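Local coordinates for acetylene hydratase (Pelobacter acetylenicus, PDB 2E7Z), which catalyses the hydration of acetylene to acetaldehyde, using a tungsten-bis(molybdopterin guanine dinucleotide) cofactor and a [4Fe-4S] cluster, at residues M137-T142 against G151-A156; V145-H150 against F381-A386; T446-D451 against T686-A691. All coordinates share one frame; numbering follows the deposited sequence.

Interaction 1. Residues M137-T142 against G151-A156. With W (tungsten ion), chain G; MGD (2-amino-5,6-dimercapto-7-methyl-3,7,8a,9-tetrahydro-8-oxa-1,3,9,10-tetraaza-anthracen-4-one guanosine dinucleotide), chain E.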
loop_
_atom_site.group_PDB
_atom_site.type_symbol
_atom_site.label_atom_id
_atom_site.label_comp_id
_atom_site.label_asym_id
_atom_site.label_seq_id
_atom_site.Cartn_x
_atom_site.Cartn_y
_atom_site.Cartn_z
ATOM N N MET A 137 -5.131 -1.077 1.707
ATOM C CA MET A 137 -5.624 0.135 1.035
ATOM C C MET A 137 -4.524 0.850 0.282
ATOM O O MET A 137 -4.523 2.083 0.205
ATOM C CB MET A 137 -6.361 1.097 1.990
ATOM C CG MET A 137 -5.504 1.721 3.061
ATOM S SD MET A 137 -6.557 2.749 4.117
ATOM C CE MET A 137 -5.376 3.337 5.331
ATOM N N CYS A 138 -3.557 0.095 -0.239
ATOM C CA CYS A 138 -2.547 0.672 -1.128
ATOM C C CYS A 138 -1.974 -0.446 -1.980
ATOM O O CYS A 138 -1.173 -1.223 -1.497
ATOM C CB CYS A 138 -1.443 1.397 -0.342
ATOM S SG CYS A 138 -0.206 2.151 -1.434
ATOM N N ILE A 139 -2.430 -0.545 -3.230
ATOM C CA ILE A 139 -1.961 -1.529 -4.206
ATOM C C ILE A 139 -2.583 -2.908 -4.038
ATOM O O ILE A 139 -2.967 -3.511 -5.024
ATOM C CB ILE A 139 -0.390 -1.574 -4.372
ATOM C CG1 ILE A 139 0.108 -0.190 -4.815
ATOM C CG2 ILE A 139 -0.002 -2.659 -5.376
ATOM C CD1 ILE A 139 1.615 0.002 -4.814
ATOM N N GLY A 140 -2.668 -3.433 -2.815
ATOM C CA GLY A 140 -3.267 -4.773 -2.645
ATOM C C GLY A 140 -4.745 -4.835 -3.018
ATOM O O GLY A 140 -5.174 -5.728 -3.754
ATOM N N ASN A 141 -5.520 -3.870 -2.519
ATOM C CA ASN A 141 -6.917 -3.755 -2.954
ATOM C C ASN A 141 -6.978 -3.508 -4.467
ATOM O O ASN A 141 -7.793 -4.129 -5.182
ATOM C CB ASN A 141 -7.596 -2.608 -2.193
ATOM C CG ASN A 141 -7.017 -1.279 -2.554
ATOM O OD1 ASN A 141 -5.851 -1.017 -2.269
ATOM N ND2 ASN A 141 -7.797 -0.450 -3.265
ATOM N N THR A 142 -6.110 -2.627 -4.956
ATOM C CA THR A 142 -6.156 -2.240 -6.374
ATOM C C THR A 142 -5.962 -3.462 -7.234
ATOM O O THR A 142 -6.633 -3.642 -8.238
ATOM C CB THR A 142 -5.022 -1.246 -6.711
ATOM O OG1 THR A 142 -4.693 -0.431 -5.576
ATOM C CG2 THR A 142 -5.427 -0.375 -7.897
ATOM N N GLY A 151 -7.753 -9.494 -14.934
ATOM C CA GLY A 151 -7.003 -10.680 -14.544
ATOM C C GLY A 151 -5.650 -10.508 -13.866
ATOM O O GLY A 151 -5.063 -11.483 -13.393
ATOM N N SER A 152 -5.158 -9.279 -13.855
ATOM C CA SER A 152 -3.813 -8.976 -13.370
ATOM C C SER A 152 -3.653 -7.471 -13.251
ATOM O O SER A 152 -4.168 -6.712 -14.097
ATOM C CB SER A 152 -2.791 -9.513 -14.372
ATOM O OG SER A 152 -1.477 -9.409 -13.861
ATOM N N TYR A 153 -2.926 -7.049 -12.218
ATOM C CA TYR A 153 -2.633 -5.653 -11.942
ATOM C C TYR A 153 -1.755 -5.054 -13.042
ATOM O O TYR A 153 -0.793 -5.691 -13.489
ATOM C CB TYR A 153 -1.985 -5.565 -10.554
ATOM C CG TYR A 153 -1.525 -4.207 -10.103
ATOM C CD1 TYR A 153 -2.430 -3.231 -9.653
ATOM C CD2 TYR A 153 -0.163 -3.896 -10.098
ATOM C CE1 TYR A 153 -1.956 -1.984 -9.211
ATOM C CE2 TYR A 153 0.308 -2.668 -9.672
ATOM C CZ TYR A 153 -0.578 -1.711 -9.224
ATOM O OH TYR A 153 -0.075 -0.509 -8.799
ATOM N N SER A 154 -2.108 -3.854 -13.511
ATOM C CA SER A 154 -1.397 -3.259 -14.639
ATOM C C SER A 154 -0.345 -2.257 -14.183
ATOM O O SER A 154 -0.385 -1.751 -13.036
ATOM C CB SER A 154 -2.367 -2.623 -15.653
ATOM O OG SER A 154 -2.926 -1.413 -15.169
ATOM N N PHE A 155 0.589 -1.992 -15.105
ATOM C CA PHE A 155 1.715 -1.102 -14.898
ATOM C C PHE A 155 1.796 -0.109 -16.043
ATOM O O PHE A 155 1.911 -0.508 -17.204
ATOM C CB PHE A 155 3.019 -1.904 -14.817
ATOM C CG PHE A 155 3.033 -2.872 -13.677
ATOM C CD1 PHE A 155 3.559 -2.493 -12.447
ATOM C CD2 PHE A 155 2.488 -4.144 -13.816
ATOM C CE1 PHE A 155 3.541 -3.381 -11.361
ATOM C CE2 PHE A 155 2.463 -5.033 -12.744
ATOM C CZ PHE A 155 2.986 -4.643 -11.514
ATOM N N ALA A 156 1.819 1.179 -15.709
ATOM C CA ALA A 156 1.928 2.253 -16.704
ATOM C C ALA A 156 3.380 2.609 -17.086
ATOM O O ALA A 156 4.266 2.683 -16.231
ATOM C CB ALA A 156 1.180 3.481 -16.224
HETATM W W W G . 1.583 3.106 -0.273
HETATM P PB MGD E . 4.345 1.657 8.840
HETATM O O1B MGD E . 2.939 1.497 9.363
HETATM O O2B MGD E . 5.097 2.910 9.104
HETATM O O3B MGD E . 4.402 1.453 7.250
HETATM O O3A MGD E . 2.517 0.647 5.799
HETATM P PA MGD E . 3.984 0.217 6.312
HETATM O O1A MGD E . 4.990 0.224 5.200
HETATM O O2A MGD E . 3.773 -1.025 7.124
HETATM O "O5'" MGD E . 5.174 0.407 9.430
HETATM C "C5'" MGD E . 6.394 0.034 8.811
HETATM C "C4'" MGD E . 7.270 -0.534 9.910
HETATM O "O4'" MGD E . 8.374 -1.194 9.273
HETATM C "C3'" MGD E . 7.931 0.530 10.780
HETATM O "O3'" MGD E . 7.602 0.276 12.156
HETATM C "C2'" MGD E . 9.450 0.424 10.524
HETATM O "O2'" MGD E . 10.309 0.677 11.654
HETATM C "C1'" MGD E . 9.562 -1.008 10.077
HETATM N N9 MGD E . 10.671 -1.326 9.165
HETATM C C8 MGD E . 11.147 -0.570 8.144
HETATM N N7 MGD E . 12.099 -1.229 7.465
HETATM C C5 MGD E . 12.185 -2.461 8.015
HETATM C C6 MGD E . 12.968 -3.664 7.794
HETATM O O6 MGD E . 13.811 -3.730 6.875
HETATM N N1 MGD E . 12.702 -4.702 8.604
HETATM C C2 MGD E . 11.863 -4.679 9.635
HETATM N N2 MGD E . 11.694 -5.811 10.377
HETATM N N3 MGD E . 11.120 -3.609 9.900
HETATM C C4 MGD E . 11.250 -2.514 9.122
HETATM C C10 MGD E . 2.435 1.492 4.651
HETATM C C11 MGD E . 0.999 1.438 4.173
HETATM O O11 MGD E . 0.231 2.078 5.191
HETATM C C12 MGD E . 0.862 2.161 2.856
HETATM S S12 MGD E . 1.900 1.711 1.574
HETATM C C13 MGD E . -0.091 3.091 2.675
HETATM S S13 MGD E . -0.196 4.015 1.248
HETATM C C14 MGD E . -1.123 3.410 3.711
HETATM N N15 MGD E . -0.920 4.724 4.303
HETATM C C16 MGD E . -1.772 5.004 5.331
HETATM C C17 MGD E . -2.265 6.350 5.654
HETATM O O17 MGD E . -1.921 7.334 4.963
HETATM N N18 MGD E . -3.101 6.475 6.704
HETATM C C19 MGD E . -3.504 5.428 7.467
HETATM N N19 MGD E . -4.337 5.620 8.511
HETATM N N20 MGD E . -3.069 4.182 7.239
HETATM C C21 MGD E . -2.247 3.924 6.215
HETATM N N22 MGD E . -1.851 2.669 5.986
HETATM C C23 MGD E . -1.114 2.316 4.791
HETATM O O HOH W 1 2.554 1.711 -1.403
#

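Interaction 2. Residues V145-H150 against F381-A386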
loop_
_atom_site.group_PDB
_atom_site.type_symbol
_atom_site.label_atom_id
_atom_site.label_comp_id
_atom_site.label_asym_id
_atom_site.label_seq_id
_atom_site.Cartn_x
_atom_site.Cartn_y
_atom_site.Cartn_z
ATOM N N VAL A 145 -9.173 -5.387 -7.701
ATOM C CA VAL A 145 -10.070 -4.739 -8.659
ATOM C C VAL A 145 -9.563 -4.946 -10.093
ATOM O O VAL A 145 -10.335 -5.257 -11.004
ATOM C CB VAL A 145 -10.287 -3.256 -8.354
ATOM C CG1 VAL A 145 -11.224 -2.638 -9.401
ATOM C CG2 VAL A 145 -10.905 -3.062 -6.966
ATOM N N HIS A 146 -8.258 -4.771 -10.291
ATOM C CA HIS A 146 -7.676 -5.026 -11.620
ATOM C C HIS A 146 -7.903 -6.458 -12.043
ATOM O O HIS A 146 -8.184 -6.741 -13.204
ATOM C CB HIS A 146 -6.172 -4.773 -11.617
ATOM C CG HIS A 146 -5.789 -3.333 -11.687
ATOM N ND1 HIS A 146 -4.727 -2.890 -12.449
ATOM C CD2 HIS A 146 -6.276 -2.244 -11.044
ATOM C CE1 HIS A 146 -4.594 -1.585 -12.290
ATOM N NE2 HIS A 146 -5.521 -1.170 -11.438
ATOM N N ARG A 147 -7.814 -7.383 -11.098
ATOM C CA ARG A 147 -7.949 -8.794 -11.420
ATOM C C ARG A 147 -9.350 -9.193 -11.845
ATOM O O ARG A 147 -9.529 -9.954 -12.807
ATOM C CB ARG A 147 -7.478 -9.622 -10.260
ATOM C CG ARG A 147 -5.977 -9.622 -10.223
ATOM C CD ARG A 147 -5.503 -10.532 -9.180
ATOM N NE ARG A 147 -5.772 -11.928 -9.517
ATOM C CZ ARG A 147 -5.627 -12.933 -8.671
ATOM N NH1 ARG A 147 -5.184 -12.690 -7.414
ATOM N NH2 ARG A 147 -5.887 -14.167 -9.100
ATOM N N VAL A 148 -10.362 -8.657 -11.182
ATOM C CA VAL A 148 -11.728 -8.963 -11.644
ATOM C C VAL A 148 -12.028 -8.329 -13.004
ATOM O O VAL A 148 -12.897 -8.811 -13.759
ATOM C CB VAL A 148 -12.830 -8.583 -10.622
ATOM C CG1 VAL A 148 -12.561 -9.263 -9.282
ATOM C CG2 VAL A 148 -12.986 -7.064 -10.468
ATOM N N THR A 149 -11.309 -7.254 -13.328
ATOM C CA THR A 149 -11.551 -6.526 -14.572
ATOM C C THR A 149 -10.738 -7.119 -15.717
ATOM O O THR A 149 -11.269 -7.321 -16.811
ATOM C CB THR A 149 -11.236 -5.022 -14.432
ATOM O OG1 THR A 149 -11.930 -4.467 -13.306
ATOM C CG2 THR A 149 -11.655 -4.265 -15.697
ATOM N N HIS A 150 -9.450 -7.392 -15.472
ATOM C CA HIS A 150 -8.575 -7.883 -16.546
ATOM C C HIS A 150 -7.498 -8.834 -16.061
ATOM O O HIS A 150 -6.456 -8.975 -16.712
ATOM C CB HIS A 150 -7.959 -6.734 -17.356
ATOM C CG HIS A 150 -7.414 -5.633 -16.513
ATOM N ND1 HIS A 150 -6.238 -5.754 -15.801
ATOM C CD2 HIS A 150 -7.895 -4.399 -16.239
ATOM C CE1 HIS A 150 -6.014 -4.633 -15.140
ATOM N NE2 HIS A 150 -7.001 -3.793 -15.394
ATOM N N PHE A 381 -2.859 -16.833 -7.613
ATOM C CA PHE A 381 -1.914 -15.853 -8.112
ATOM C C PHE A 381 -1.931 -14.762 -7.072
ATOM O O PHE A 381 -2.874 -13.996 -6.964
ATOM C CB PHE A 381 -2.391 -15.371 -9.490
ATOM C CG PHE A 381 -1.619 -14.220 -10.074
ATOM C CD1 PHE A 381 -0.305 -13.941 -9.726
ATOM C CD2 PHE A 381 -2.223 -13.426 -11.056
ATOM C CE1 PHE A 381 0.365 -12.865 -10.307
ATOM C CE2 PHE A 381 -1.550 -12.361 -11.653
ATOM C CZ PHE A 381 -0.247 -12.084 -11.285
ATOM N N HIS A 382 -0.866 -14.717 -6.267
ATOM C CA HIS A 382 -0.727 -13.731 -5.186
ATOM C C HIS A 382 -0.231 -12.452 -5.843
ATOM O O HIS A 382 0.953 -12.132 -5.782
ATOM C CB HIS A 382 0.260 -14.238 -4.141
ATOM C CG HIS A 382 0.368 -13.353 -2.948
ATOM N ND1 HIS A 382 1.319 -12.360 -2.855
ATOM C CD2 HIS A 382 -0.349 -13.314 -1.800
ATOM C CE1 HIS A 382 1.201 -11.767 -1.674
ATOM N NE2 HIS A 382 0.189 -12.315 -1.023
ATOM N N ASN A 383 -1.149 -11.729 -6.481
ATOM C CA ASN A 383 -0.782 -10.540 -7.242
ATOM C C ASN A 383 -0.657 -9.323 -6.334
ATOM O O ASN A 383 -1.661 -8.777 -5.847
ATOM C CB ASN A 383 -1.848 -10.376 -8.325
ATOM C CG ASN A 383 -1.501 -9.342 -9.420
ATOM O OD1 ASN A 383 -2.404 -8.938 -10.148
ATOM N ND2 ASN A 383 -0.244 -8.927 -9.552
ATOM N N MET A 384 0.601 -8.922 -6.109
ATOM C CA MET A 384 1.013 -7.804 -5.225
ATOM C C MET A 384 0.795 -8.183 -3.763
ATOM O O MET A 384 1.767 -8.520 -3.077
ATOM C CB MET A 384 0.322 -6.468 -5.613
ATOM C CG MET A 384 0.325 -6.136 -7.130
ATOM S SD MET A 384 1.952 -6.222 -7.932
ATOM C CE MET A 384 2.591 -4.583 -7.493
ATOM N N GLY A 385 -0.465 -8.200 -3.318
ATOM C CA GLY A 385 -0.838 -8.675 -1.966
ATOM C C GLY A 385 -2.227 -9.234 -2.144
ATOM O O GLY A 385 -3.057 -8.569 -2.766
ATOM N N ALA A 386 -2.477 -10.462 -1.682
ATOM C CA ALA A 386 -3.731 -11.119 -2.019
ATOM C C ALA A 386 -4.152 -12.118 -0.983
ATOM O O ALA A 386 -3.350 -12.611 -0.178
ATOM C CB ALA A 386 -3.621 -11.818 -3.401
HETATM O O HOH W 2 -5.898 -16.766 -7.954
HETATM O O HOH W 3 -4.412 -9.735 -6.118
#

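Interaction 3. Residues T446-D451 against T686-A691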
loop_
_atom_site.group_PDB
_atom_site.type_symbol
_atom_site.label_atom_id
_atom_site.label_comp_id
_atom_site.label_asym_id
_atom_site.label_seq_id
_atom_site.Cartn_x
_atom_site.Cartn_y
_atom_site.Cartn_z
ATOM N N THR A 446 3.571 -0.082 18.141
ATOM C CA THR A 446 3.146 -1.484 18.088
ATOM C C THR A 446 4.091 -2.395 18.884
ATOM O O THR A 446 3.646 -3.241 19.641
ATOM C CB THR A 446 3.063 -1.945 16.623
ATOM O OG1 THR A 446 2.127 -1.104 15.964
ATOM C CG2 THR A 446 2.572 -3.364 16.567
ATOM N N ALA A 447 5.402 -2.202 18.730
ATOM C CA ALA A 447 6.372 -3.015 19.464
ATOM C C ALA A 447 6.194 -2.834 20.982
ATOM O O ALA A 447 6.381 -3.766 21.763
ATOM C CB ALA A 447 7.789 -2.642 19.046
ATOM N N GLN A 448 5.751 -1.641 21.368
ATOM C CA GLN A 448 5.555 -1.351 22.791
ATOM C C GLN A 448 4.498 -2.224 23.437
ATOM O O GLN A 448 4.447 -2.418 24.647
ATOM C CB GLN A 448 5.162 0.093 22.939
ATOM C CG GLN A 448 6.407 0.980 22.769
ATOM C CD GLN A 448 6.093 2.460 22.793
ATOM O OE1 GLN A 448 5.194 2.901 23.520
ATOM N NE2 GLN A 448 6.841 3.241 22.003
ATOM N N LEU A 449 3.633 -2.768 22.574
ATOM C CA LEU A 449 2.513 -3.644 22.956
ATOM C C LEU A 449 2.842 -5.120 22.819
ATOM O O LEU A 449 1.974 -5.980 23.024
ATOM C CB LEU A 449 1.262 -3.272 22.135
ATOM C CG LEU A 449 0.638 -1.925 22.537
ATOM C CD1 LEU A 449 -0.144 -1.257 21.407
ATOM C CD2 LEU A 449 -0.218 -2.061 23.782
ATOM N N ALA A 450 4.102 -5.434 22.510
ATOM C CA ALA A 450 4.472 -6.804 22.236
ATOM C C ALA A 450 4.898 -7.583 23.474
ATOM O O ALA A 450 5.283 -6.986 24.477
ATOM C CB ALA A 450 5.543 -6.857 21.171
ATOM N N ASP A 451 4.840 -8.917 23.370
ATOM C CA ASP A 451 5.526 -9.805 24.330
ATOM C C ASP A 451 7.005 -9.933 23.975
ATOM O O ASP A 451 7.866 -10.086 24.855
ATOM C CB ASP A 451 4.874 -11.176 24.344
ATOM C CG ASP A 451 3.464 -11.102 24.859
ATOM O OD1 ASP A 451 3.265 -11.013 26.095
ATOM O OD2 ASP A 451 2.538 -11.121 24.042
ATOM N N THR A 686 2.109 7.953 27.773
ATOM C CA THR A 686 2.424 8.893 26.706
ATOM C C THR A 686 1.596 8.591 25.431
ATOM O O THR A 686 1.897 9.130 24.358
ATOM C CB THR A 686 3.922 8.858 26.353
ATOM O OG1 THR A 686 4.273 7.538 25.916
ATOM C CG2 THR A 686 4.803 9.218 27.563
ATOM N N GLY A 687 0.559 7.749 25.537
ATOM C CA GLY A 687 -0.195 7.319 24.357
ATOM C C GLY A 687 0.708 6.564 23.401
ATOM O O GLY A 687 0.614 6.746 22.198
ATOM N N PHE A 688 1.623 5.765 23.949
ATOM C CA PHE A 688 2.600 4.991 23.187
ATOM C C PHE A 688 3.457 5.910 22.341
ATOM O O PHE A 688 3.467 5.871 21.100
ATOM C CB PHE A 688 1.903 3.856 22.407
ATOM C CG PHE A 688 1.151 2.947 23.314
ATOM C CD1 PHE A 688 1.830 1.996 24.054
ATOM C CD2 PHE A 688 -0.219 3.115 23.525
ATOM C CE1 PHE A 688 1.162 1.195 24.979
ATOM C CE2 PHE A 688 -0.890 2.318 24.440
ATOM C CZ PHE A 688 -0.223 1.345 25.148
ATOM N N SER A 689 4.163 6.772 23.072
ATOM C CA SER A 689 5.104 7.724 22.483
ATOM C C SER A 689 4.390 8.604 21.457
ATOM O O SER A 689 4.922 8.891 20.377
ATOM C CB SER A 689 6.323 7.022 21.877
ATOM O OG SER A 689 6.959 6.195 22.832
ATOM N N GLY A 690 3.191 9.056 21.820
ATOM C CA GLY A 690 2.454 9.990 20.983
ATOM C C GLY A 690 1.571 9.403 19.900
ATOM O O GLY A 690 0.842 10.140 19.245
ATOM N N ALA A 691 1.627 8.086 19.707
ATOM C CA ALA A 691 0.768 7.444 18.714
ATOM C C ALA A 691 -0.700 7.826 18.882
ATOM O O ALA A 691 -1.370 8.131 17.897
ATOM C CB ALA A 691 0.911 5.954 18.858
#

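Interaction 1. Residues M137-T142 against G151-A156
Ile139 and Thr142, at the start of helix 140-150, rest against the ring of Tyr153, and the pairing is a good example of a metal-binding loop backed by an aromatic side chain with no polar bond between the two segments. CG2 of Ile139 lies over one face of the ring, 4.0 Å from CZ of Tyr153, and CG1 of Ile139 comes just as near to Tyr153 OH. Thr142 arrives obliquely, with CB and CG2 both 4.0 Å from CE1 of Tyr153. With its CG anti to the backbone N (chi1 176°), Tyr153 swings its ring back toward the helix start. The hydroxyl of Thr142 has a different task: OG1 is hydrogen-bonded to Asp295, whose carboxylate also receives the backbone N of Ile139. With an alanine in place of Tyr153, Ile139 and Thr142 would probably lose their shared apolar partner and face a gap where the ring had been.

This buried trio is the close-packed part of the contact. On the looser side, strand 154-156 runs away from the helix start, and its Phe155 and Ala156 are partly exposed. One residue before Ile139, Cys138 SG binds tungsten at 2.3 Å, beside the dithiolene sulfurs S12 and S13 of MGD and a water 2.0 Å from the metal. Met137 reaches the pterin as well, its CE 3.1 Å from MGD N20. A cysteine just ahead of a helix N-terminus, contributing one ligand to a tungsten bis-pterin centre, belongs to the active site of a DMSO reductase family enzyme.

Interaction 2. Residues V145-H150 against F381-A386
Arg147 reaches from its helix to the loop 381-386, where it meets Phe381 over a face of its guanidinium, Asn383 along its aliphatic part and Ala386 at an edge. Its chain turns at chi3 (69°), which carries the guanidinium alongside the loop backbone. On the Phe381 side, CB is 3.7 Å from NH2 of Arg147, and CD2 lies above the guanidinium plane near its rim. The two side chains do not stack flat, because the guanidinium and ring planes are inclined by 53°.

Asn383 runs past the arginine in the opposite direction. Its OD1 lies 3.6 Å from CD of Arg147, while the amide is turned 64° from the guanidinium. CB of Asn383 also covers the centre of the Phe381 ring, so the two loop residues pack on each other as well as on the arginine. Ala386 adds only its CB.

No direct hydrogen bond joins the two segments. NH1 of Arg147 comes within 2.7 Å of Phe381 O, but the angle is unsuitable for a hydrogen bond. Water does the bridging instead, with two molecules in the guanidinium plane at its edge. One accepts from NH2 of Arg147 at 2.8 Å and also from Phe381 N; the other takes a weak bond from NH1 and donates to Asn383 O.

Around this contact, Phe381 meets the ring of Tyr376 from helix 369-376, and Arg147 NH2 has a weak further hydrogen bond to Ser372 OG of that helix. Helix 140-150 itself is packed through Val145 on helix 300-314 and through Val148 on helix 564-569, while Asn383 OD1 accepts from Tyr153 N just ahead of strand 154-156.

Interaction 3. Residues T446-D451 against T686-A691
Gln448 lies alongside Phe688 and stretches on to Ser689, and following it outward shows how one amide can serve a loop at several points. With CG anti to the carbonyl carbon (chi1 -77°) and the chain extended beyond, the side chain heads straight across the contact. CB lies 4.0 Å from CD1 of Phe688, and CD comes within 3.8 Å of Ser689 OG. At the tip, OE1 sits at the edge of the Phe688 ring, 3.5 Å from CD1, and 3.3 Å from CA of the same Phe688. NE2 donates to Ser689 OG at 3.1 Å and a fairly straight 150°, although the serine oxygen is tilted out of the amide plane.

The receiving loop is a tight fold of backbone: residues Phe688 to Ala691 form a type I' beta turn, and Thr686 OG1 accepts from Ser689 N in an ST motif. Gly690 suits this turn, since a side chain at its backbone angles would press on the preceding carbonyl O. The contact joins a loop between strands 435-440 and 452-455, neighbours in a mixed sheet, to one in the molybdopterin dinucleotide-binding region.

Leu449 comes in crosswise at about a right angle to Phe688, its CD2 3.7 Å from CZ of that ring, and Leu427 of helix 423-431 touches both residues. The buried amide of Gln448 is held at both ends, OE1 also accepting from Gly683 N and NE2 also donating to Met443 O, which fixes which way round the amide sits. Ser689 OG in turn is hydrogen-bonded to Glu681 O.

All three contacts are buried, at different distances from the centre of the chain. Interactions 1 and 2 are neighbours, their centres 6 Å apart; they share helix 140-150 and are stitched together in part by a probable hydrogen bond from Ser154 N to His146 ND1. Interaction 3 lies about 32 Å from interaction 1 and about 34 Å from interaction 2, centre to centre, and farther from the centre of the chain. Their chemistry follows their place: apolar packing beside a metal ligand in interaction 1, a water-bridged arginine in interaction 2, and a direct amide-to-hydroxyl bond in interaction 3, which alone joins the molybdopterin oxidoreductase and dinucleotide-binding regions.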